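Long-range contacts in apolipophorin III (Locusta migratoria, PDB 1AEP), which helps load diacylglycerol into the insect blood lipoprotein lipophorin, covering the hydrophobic surface that grows as lipid is taken up for flight: residues Q12-T17 with E139-A144; R79-S84 with G109-D114; V19-E24 with A146-S151. All coordinates share one frame; numbering follows the deposited sequence.

Contact 1 (Q12-T17 with E139-A144); sequences QQLNHT and EKTKEA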
# COMPACT_ATOMS: atom_id res chain seq x y z
N GLN A 12 3.00 -5.88 10.45
CA GLN A 12 2.77 -5.05 11.61
C GLN A 12 3.52 -3.73 11.48
O GLN A 12 3.05 -2.65 11.83
CB GLN A 12 3.18 -5.82 12.87
CG GLN A 12 1.97 -6.25 13.71
CD GLN A 12 2.07 -5.67 15.09
OE1 GLN A 12 1.16 -4.95 15.55
NE2 GLN A 12 3.23 -5.93 15.75
N GLN A 13 4.69 -3.86 10.90
CA GLN A 13 5.53 -2.73 10.67
C GLN A 13 4.95 -1.84 9.57
O GLN A 13 5.08 -0.62 9.58
CB GLN A 13 6.87 -3.34 10.30
CG GLN A 13 7.87 -3.47 11.47
CD GLN A 13 9.25 -3.85 10.95
OE1 GLN A 13 9.96 -3.04 10.36
NE2 GLN A 13 9.63 -5.10 11.15
N LEU A 14 4.29 -2.47 8.63
CA LEU A 14 3.64 -1.78 7.54
C LEU A 14 2.54 -0.86 8.06
O LEU A 14 2.42 0.31 7.69
CB LEU A 14 2.91 -2.88 6.82
CG LEU A 14 2.81 -2.70 5.34
CD1 LEU A 14 2.92 -4.08 4.75
CD2 LEU A 14 1.46 -2.18 5.09
N ASN A 15 1.74 -1.44 8.94
CA ASN A 15 0.61 -0.79 9.56
C ASN A 15 1.02 0.47 10.29
O ASN A 15 0.42 1.54 10.14
CB ASN A 15 -0.02 -1.84 10.50
CG ASN A 15 -0.99 -1.35 11.56
OD1 ASN A 15 -0.60 -0.72 12.56
ND2 ASN A 15 -2.29 -1.67 11.38
N HIS A 16 2.03 0.34 11.10
CA HIS A 16 2.46 1.51 11.82
C HIS A 16 2.83 2.59 10.83
O HIS A 16 2.41 3.74 10.94
CB HIS A 16 3.64 1.14 12.69
CG HIS A 16 4.08 2.25 13.61
ND1 HIS A 16 5.38 2.76 13.57
CD2 HIS A 16 3.39 2.95 14.57
CE1 HIS A 16 5.46 3.73 14.49
NE2 HIS A 16 4.28 3.85 15.11
N THR A 17 3.63 2.17 9.87
CA THR A 17 4.07 3.08 8.85
C THR A 17 2.87 3.79 8.27
O THR A 17 2.73 5.00 8.38
CB THR A 17 4.90 2.37 7.74
OG1 THR A 17 6.06 1.82 8.29
CG2 THR A 17 5.28 3.32 6.60
N GLU A 139 7.65 -5.49 2.24
CA GLU A 139 8.70 -4.54 2.46
C GLU A 139 8.61 -3.38 1.49
O GLU A 139 8.78 -2.22 1.86
CB GLU A 139 10.06 -5.21 2.39
CG GLU A 139 10.53 -5.58 3.81
CD GLU A 139 11.51 -6.71 3.81
OE1 GLU A 139 12.21 -6.96 2.85
OE2 GLU A 139 11.52 -7.39 4.93
N LYS A 140 8.33 -3.74 0.24
CA LYS A 140 8.18 -2.77 -0.84
C LYS A 140 7.01 -1.84 -0.57
O LYS A 140 7.05 -0.67 -0.94
CB LYS A 140 7.91 -3.41 -2.16
CG LYS A 140 9.16 -3.95 -2.82
CD LYS A 140 9.14 -3.65 -4.29
CE LYS A 140 9.90 -4.68 -5.11
NZ LYS A 140 10.06 -4.28 -6.52
N THR A 141 5.96 -2.36 0.06
CA THR A 141 4.80 -1.56 0.38
C THR A 141 5.12 -0.60 1.53
O THR A 141 4.71 0.56 1.55
CB THR A 141 3.60 -2.51 0.66
OG1 THR A 141 3.46 -3.43 -0.40
CG2 THR A 141 2.31 -1.73 0.88
N LYS A 142 5.90 -1.08 2.51
CA LYS A 142 6.33 -0.30 3.65
C LYS A 142 7.15 0.90 3.19
O LYS A 142 6.90 2.04 3.62
CB LYS A 142 7.19 -1.22 4.46
CG LYS A 142 7.25 -0.79 5.88
CD LYS A 142 8.66 -0.61 6.34
CE LYS A 142 9.09 -1.62 7.39
NZ LYS A 142 9.84 -0.97 8.45
N GLU A 143 8.10 0.64 2.26
CA GLU A 143 8.96 1.68 1.67
C GLU A 143 8.18 2.75 0.93
O GLU A 143 8.44 3.96 1.07
CB GLU A 143 10.13 1.15 0.79
CG GLU A 143 11.33 2.16 0.57
CD GLU A 143 12.04 2.70 1.79
OE1 GLU A 143 11.99 1.84 2.83
OE2 GLU A 143 12.57 3.83 1.81
N ALA A 144 7.23 2.31 0.11
CA ALA A 144 6.41 3.22 -0.63
C ALA A 144 5.75 4.19 0.34
O ALA A 144 5.81 5.40 0.17
CB ALA A 144 5.38 2.44 -1.40
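Gln13 reaches across to Lys142 at the outer margin of the interface between two helices. Its chain is extended beyond CG, and OE1 accepts a hydrogen bond from Lys142 NZ at 2.8 Å. The ammonium group lies somewhat above the amide plane, 24° out of it. Lys142 leaves its backbone with CG anti to N (chi1 -156°); bends at chi2 and chi3 then bring CE to 4.0 Å from Gln13 CB, and the bend at chi4 sets NZ against Gln13 OE1. The methylenes of the lysine pack on Gln13, Leu14 and Thr17 while NZ makes the polar bond.

Leu14, next along, is buried and meets the same lysine through its backbone, with CA 4.1 Å from Lys142 CG. Its side chain goes deeper: CD2 stands 4.3 Å from Thr141 CG2, and Trp112 of helix 94-121 lies against the leucine as well. The hydroxyl of Thr141 is hydrogen-bonded to the carbonyl of Ala137.

One turn after Gln13, Thr17 crosses the lysine chain at about a right angle, OG1 3.7 Å from Lys142 CG, while CG2 rests 3.6 Å from Lys142 O. OG1 also donates to Gln13 O, reaching it from the opposite face to Thr17 N, which would help hold the threonine's rotation. An alanine in place of Lys142 would probably leave Gln13 OE1 without its donor and open a gap beside Thr17 OG1.

The axes of the two segments run 9.2 Å apart at 15°, nearly parallel. This is the pairing of the first and last helices, 7-25 and 131-154, that closes the elongated five-helix bundle of apolipophorin III, with polar groups toward the outside and apolar ones inward.

Contact 2 (R79-S84 with G109-D114); sequences RNLNNS and GHQWQD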
# COMPACT_ATOMS: atom_id res chain seq x y z
N ARG A 79 -4.72 -8.74 -7.27
CA ARG A 79 -5.75 -8.03 -8.01
C ARG A 79 -6.41 -6.99 -7.14
O ARG A 79 -6.58 -5.84 -7.52
CB ARG A 79 -6.83 -8.94 -8.59
CG ARG A 79 -6.46 -9.48 -9.96
CD ARG A 79 -7.56 -10.31 -10.64
NE ARG A 79 -7.06 -11.30 -11.61
CZ ARG A 79 -6.39 -11.03 -12.75
NH1 ARG A 79 -6.12 -9.77 -13.14
NH2 ARG A 79 -6.00 -12.05 -13.53
N ASN A 80 -6.75 -7.40 -5.93
CA ASN A 80 -7.37 -6.53 -4.97
C ASN A 80 -6.53 -5.34 -4.58
O ASN A 80 -7.04 -4.22 -4.53
CB ASN A 80 -7.75 -7.32 -3.74
CG ASN A 80 -9.05 -7.91 -4.01
OD1 ASN A 80 -10.09 -7.29 -3.77
ND2 ASN A 80 -9.04 -9.11 -4.66
N LEU A 81 -5.23 -5.58 -4.29
CA LEU A 81 -4.35 -4.49 -3.93
C LEU A 81 -4.43 -3.44 -5.00
O LEU A 81 -4.54 -2.27 -4.73
CB LEU A 81 -2.91 -4.95 -3.98
CG LEU A 81 -2.42 -5.40 -2.66
CD1 LEU A 81 -0.97 -5.77 -2.88
CD2 LEU A 81 -2.53 -4.23 -1.74
N ASN A 82 -4.43 -3.92 -6.25
CA ASN A 82 -4.52 -3.06 -7.41
C ASN A 82 -5.82 -2.27 -7.47
O ASN A 82 -5.86 -1.14 -7.93
CB ASN A 82 -4.46 -3.87 -8.66
CG ASN A 82 -4.26 -2.91 -9.77
OD1 ASN A 82 -3.32 -2.09 -9.70
ND2 ASN A 82 -5.14 -2.98 -10.75
N ASN A 83 -6.89 -2.88 -7.01
CA ASN A 83 -8.16 -2.20 -7.06
C ASN A 83 -8.30 -1.09 -6.04
O ASN A 83 -9.02 -0.12 -6.25
CB ASN A 83 -9.36 -3.15 -7.13
CG ASN A 83 -9.27 -4.00 -8.39
OD1 ASN A 83 -10.12 -4.86 -8.66
ND2 ASN A 83 -8.20 -3.78 -9.18
N SER A 84 -7.62 -1.23 -4.94
CA SER A 84 -7.75 -0.19 -3.96
C SER A 84 -6.89 1.03 -4.24
O SER A 84 -7.03 2.03 -3.55
CB SER A 84 -7.75 -0.64 -2.52
OG SER A 84 -6.64 -1.46 -2.26
N GLY A 109 -3.41 -1.42 3.81
CA GLY A 109 -3.04 -1.97 5.10
C GLY A 109 -3.94 -3.12 5.53
O GLY A 109 -3.47 -4.13 6.05
N HIS A 110 -5.25 -2.94 5.32
CA HIS A 110 -6.24 -3.94 5.70
C HIS A 110 -6.10 -5.21 4.92
O HIS A 110 -6.21 -6.29 5.47
CB HIS A 110 -7.66 -3.43 5.69
CG HIS A 110 -7.81 -2.42 6.76
ND1 HIS A 110 -8.78 -1.44 6.65
CD2 HIS A 110 -7.12 -2.25 7.92
CE1 HIS A 110 -8.65 -0.70 7.75
NE2 HIS A 110 -7.68 -1.15 8.53
N GLN A 111 -5.83 -5.05 3.63
CA GLN A 111 -5.62 -6.16 2.74
C GLN A 111 -4.36 -6.95 3.09
O GLN A 111 -4.29 -8.16 2.87
CB GLN A 111 -5.57 -5.59 1.35
CG GLN A 111 -6.89 -5.83 0.63
CD GLN A 111 -7.20 -4.71 -0.34
OE1 GLN A 111 -8.17 -3.96 -0.19
NE2 GLN A 111 -6.32 -4.58 -1.33
N TRP A 112 -3.36 -6.25 3.63
CA TRP A 112 -2.14 -6.86 4.06
C TRP A 112 -2.38 -7.66 5.32
O TRP A 112 -1.88 -8.77 5.46
CB TRP A 112 -1.02 -5.85 4.27
CG TRP A 112 -0.22 -5.84 3.02
CD1 TRP A 112 -0.20 -4.85 2.10
CD2 TRP A 112 0.62 -6.89 2.52
NE1 TRP A 112 0.59 -5.22 1.05
CE2 TRP A 112 1.14 -6.45 1.29
CE3 TRP A 112 1.03 -8.15 3.01
CZ2 TRP A 112 2.03 -7.22 0.50
CZ3 TRP A 112 1.87 -8.92 2.23
CH2 TRP A 112 2.36 -8.48 0.99
N GLN A 113 -3.19 -7.10 6.21
CA GLN A 113 -3.52 -7.80 7.43
C GLN A 113 -4.27 -9.09 7.12
O GLN A 113 -3.93 -10.14 7.62
CB GLN A 113 -4.33 -6.92 8.36
CG GLN A 113 -3.55 -5.65 8.73
CD GLN A 113 -4.18 -4.84 9.86
OE1 GLN A 113 -3.47 -4.42 10.80
NE2 GLN A 113 -5.49 -4.60 9.75
N ASP A 114 -5.28 -8.99 6.25
CA ASP A 114 -6.08 -10.14 5.82
C ASP A 114 -5.21 -11.31 5.38
O ASP A 114 -5.27 -12.40 5.92
CB ASP A 114 -6.80 -9.79 4.53
CG ASP A 114 -8.26 -9.66 4.73
OD1 ASP A 114 -8.74 -9.13 5.71
OD2 ASP A 114 -8.96 -10.16 3.72
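Gln111 spans the gap to helix 69-83 with its side-chain amide, which ends among Asn80, Leu81 and Ser84. The chain is bent at chi2, and NE2 donates a hydrogen bond to Ser84 OG at 3.3 Å, a long one with an N-H...O angle of 144°. The serine oxygen sits 22° out of the amide plane. The same NE2 packs 3.3 Å from Leu81 CA and 3.8 Å from Leu81 CD2; the leucine and glutamine side chains lie side by side but run opposite ways. On the outer side, Asn80 adds its CB, 3.9 Å from Gln111 NE2, while its own amide nitrogen is engaged by the carbonyl of Ala76. Ser84 OG stands between its backbone N and carbonyl carbon, and it also donates a weak hydrogen bond to Leu81 O.

Trp112, the next residue, turns to the buried side. Its indole NE1 lies 4.3 Å from Leu81 CD1, which comes to the ring obliquely. Phe77 packs edge-to-face with this indole, and side chains of helices 7-25 and 131-154 also touch it, which makes the tryptophan a meeting point for several helices. Leu81 in turn touches Thr56 of helix 36-63.

The axes of the two segments lie 10.3 Å apart and run almost antiparallel, at 165°. Helices 69-83 and 94-121 follow each other in the chain, so this is an up-and-down helical hairpin, with a polar bridge toward the surface and apolar packing within, as expected of an amphipathic helix bundle.

Contact 3 (V19-E24 with A146-S151); sequences VNAAHE and ANLQNS
Gln149 lies over the backbone of helix 7-25 at Ala21, where the two helices come close: the CA atoms of this pair are 4.8 Å apart. CG is anti to the backbone N (chi1 173°) and the chain runs on extended, carrying the amide to the other helix. Its OE1 stops 3.8 Å from Ala21 N, a packing distance, and no hydrogen bond crosses between the segments here. The amide's NE2 is 4.1 Å from Asn20 CB, so Asn20 borders the amide with its methylene.

The small side chain of Ala21 is consistent with the close approach. Its CB is 4.2 Å from Gln149 CB and, on the inner side, 4.4 Å from Leu148 CD2, the apolar pair of the contact. Leu148 is buried and continues inward to Gln44 and Phe48 of helix 36-63, so the alanine methyl joins the edge of the bundle's interior.

Glu24, one turn on from Ala21, bends at chi2 and brings its carboxylate up to the glutamine's chain and amide. The two side chains cross at about a right angle, the carboxylate and amide planes 77° apart, and OE2 comes 3.9 Å from Gln149 NE2. Any electrostatic attraction at that distance is likely to be weak. Glu24 also touches Ile152 and Gln153, further along helix 131-154.

With segment axes 9.0 Å apart at 28°, running in the same general direction, this is a pairing with Gln149 laid over Ala21, joining the first and last amphipathic helices of the five-helix apolipophorin III bundle: apolar side chains inward, amide and carboxylate nearer the surface.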
# COMPACT_ATOMS: atom_id res chain seq x y z
N VAL A 19 -0.23 4.09 9.20
CA VAL A 19 -1.00 4.92 10.10
C VAL A 19 -0.48 6.35 10.22
O VAL A 19 -1.23 7.33 10.14
CB VAL A 19 -1.12 4.28 11.46
CG1 VAL A 19 -1.53 5.35 12.46
CG2 VAL A 19 -2.14 3.15 11.40
N ASN A 20 0.82 6.45 10.44
CA ASN A 20 1.53 7.71 10.58
C ASN A 20 1.44 8.57 9.31
O ASN A 20 0.97 9.71 9.36
CB ASN A 20 2.98 7.27 10.89
CG ASN A 20 3.14 6.86 12.33
OD1 ASN A 20 2.25 7.07 13.18
ND2 ASN A 20 4.33 6.38 12.63
N ALA A 21 1.85 7.97 8.17
CA ALA A 21 1.79 8.55 6.85
C ALA A 21 0.45 9.22 6.65
O ALA A 21 0.37 10.36 6.25
CB ALA A 21 1.96 7.49 5.74
N ALA A 22 -0.62 8.49 6.97
CA ALA A 22 -1.96 9.06 6.87
C ALA A 22 -2.19 10.28 7.77
O ALA A 22 -2.81 11.24 7.35
CB ALA A 22 -3.03 8.03 6.98
N HIS A 23 -1.66 10.24 9.00
CA HIS A 23 -1.80 11.36 9.92
C HIS A 23 -1.31 12.64 9.25
O HIS A 23 -1.97 13.69 9.30
CB HIS A 23 -0.97 11.18 11.24
CG HIS A 23 -1.15 12.22 12.36
ND1 HIS A 23 -2.26 12.22 13.20
CD2 HIS A 23 -0.35 13.28 12.76
CE1 HIS A 23 -2.13 13.25 14.06
NE2 HIS A 23 -0.99 13.92 13.82
N GLU A 24 -0.12 12.54 8.65
CA GLU A 24 0.58 13.61 7.95
C GLU A 24 -0.10 14.18 6.75
O GLU A 24 0.12 15.35 6.41
CB GLU A 24 2.02 13.23 7.64
CG GLU A 24 2.89 13.51 8.87
CD GLU A 24 4.16 14.16 8.46
OE1 GLU A 24 3.97 15.41 8.08
OE2 GLU A 24 5.23 13.59 8.48
N ALA A 146 6.73 4.81 3.51
CA ALA A 146 7.66 5.64 4.25
C ALA A 146 8.10 6.81 3.37
O ALA A 146 8.22 7.95 3.81
CB ALA A 146 8.89 4.86 4.61
N ASN A 147 8.32 6.51 2.09
CA ASN A 147 8.73 7.49 1.13
C ASN A 147 7.74 8.61 1.05
O ASN A 147 8.11 9.79 1.07
CB ASN A 147 8.81 6.86 -0.22
CG ASN A 147 10.21 6.36 -0.44
OD1 ASN A 147 10.50 5.79 -1.49
ND2 ASN A 147 11.08 6.55 0.56
N LEU A 148 6.47 8.23 0.95
CA LEU A 148 5.39 9.18 0.89
C LEU A 148 5.44 10.09 2.09
O LEU A 148 5.40 11.31 2.01
CB LEU A 148 4.05 8.43 0.93
CG LEU A 148 2.82 9.24 0.51
CD1 LEU A 148 2.22 8.47 -0.62
CD2 LEU A 148 1.89 9.19 1.66
N GLN A 149 5.56 9.48 3.24
CA GLN A 149 5.62 10.27 4.43
C GLN A 149 6.78 11.24 4.43
O GLN A 149 6.62 12.41 4.75
CB GLN A 149 5.76 9.30 5.54
CG GLN A 149 6.00 10.03 6.82
CD GLN A 149 5.77 9.11 7.98
OE1 GLN A 149 5.66 7.88 7.80
NE2 GLN A 149 5.69 9.74 9.14
N ASN A 150 7.98 10.75 4.07
CA ASN A 150 9.14 11.62 4.01
C ASN A 150 8.84 12.87 3.19
O ASN A 150 9.24 13.98 3.52
CB ASN A 150 10.32 10.87 3.38
CG ASN A 150 10.95 9.90 4.36
OD1 ASN A 150 10.61 9.87 5.55
ND2 ASN A 150 11.87 9.11 3.85
N SER A 151 8.09 12.67 2.10
CA SER A 151 7.71 13.78 1.23
C SER A 151 6.76 14.81 1.88
O SER A 151 7.01 16.01 1.86
CB SER A 151 7.18 13.24 -0.11
OG SER A 151 8.06 12.23 -0.59

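How the contacts relate
Contacts 1 and 3 are successive stations on one interface, that of helices 7-25 and 131-154, with centres about 10 Å apart. They meet where Thr17 CG2 lies 3.7 Å from Ala146 N. Contact 2 belongs to a different helix pair, yet its centre is about 13 Å from that of contact 1, and Trp112 links them: its CG is 4.0 Å from Leu14 CD1. Nearer the surface, Asn15 ND2 and Gln113 OE1 approach to 3.0 Å. Contact 3 lies farther along the bundle, its centre about 18 Å from that of contact 2, without touching it. Together they join helices with buried apolar faces, consistent with a protein that covers hydrophobic lipid surface.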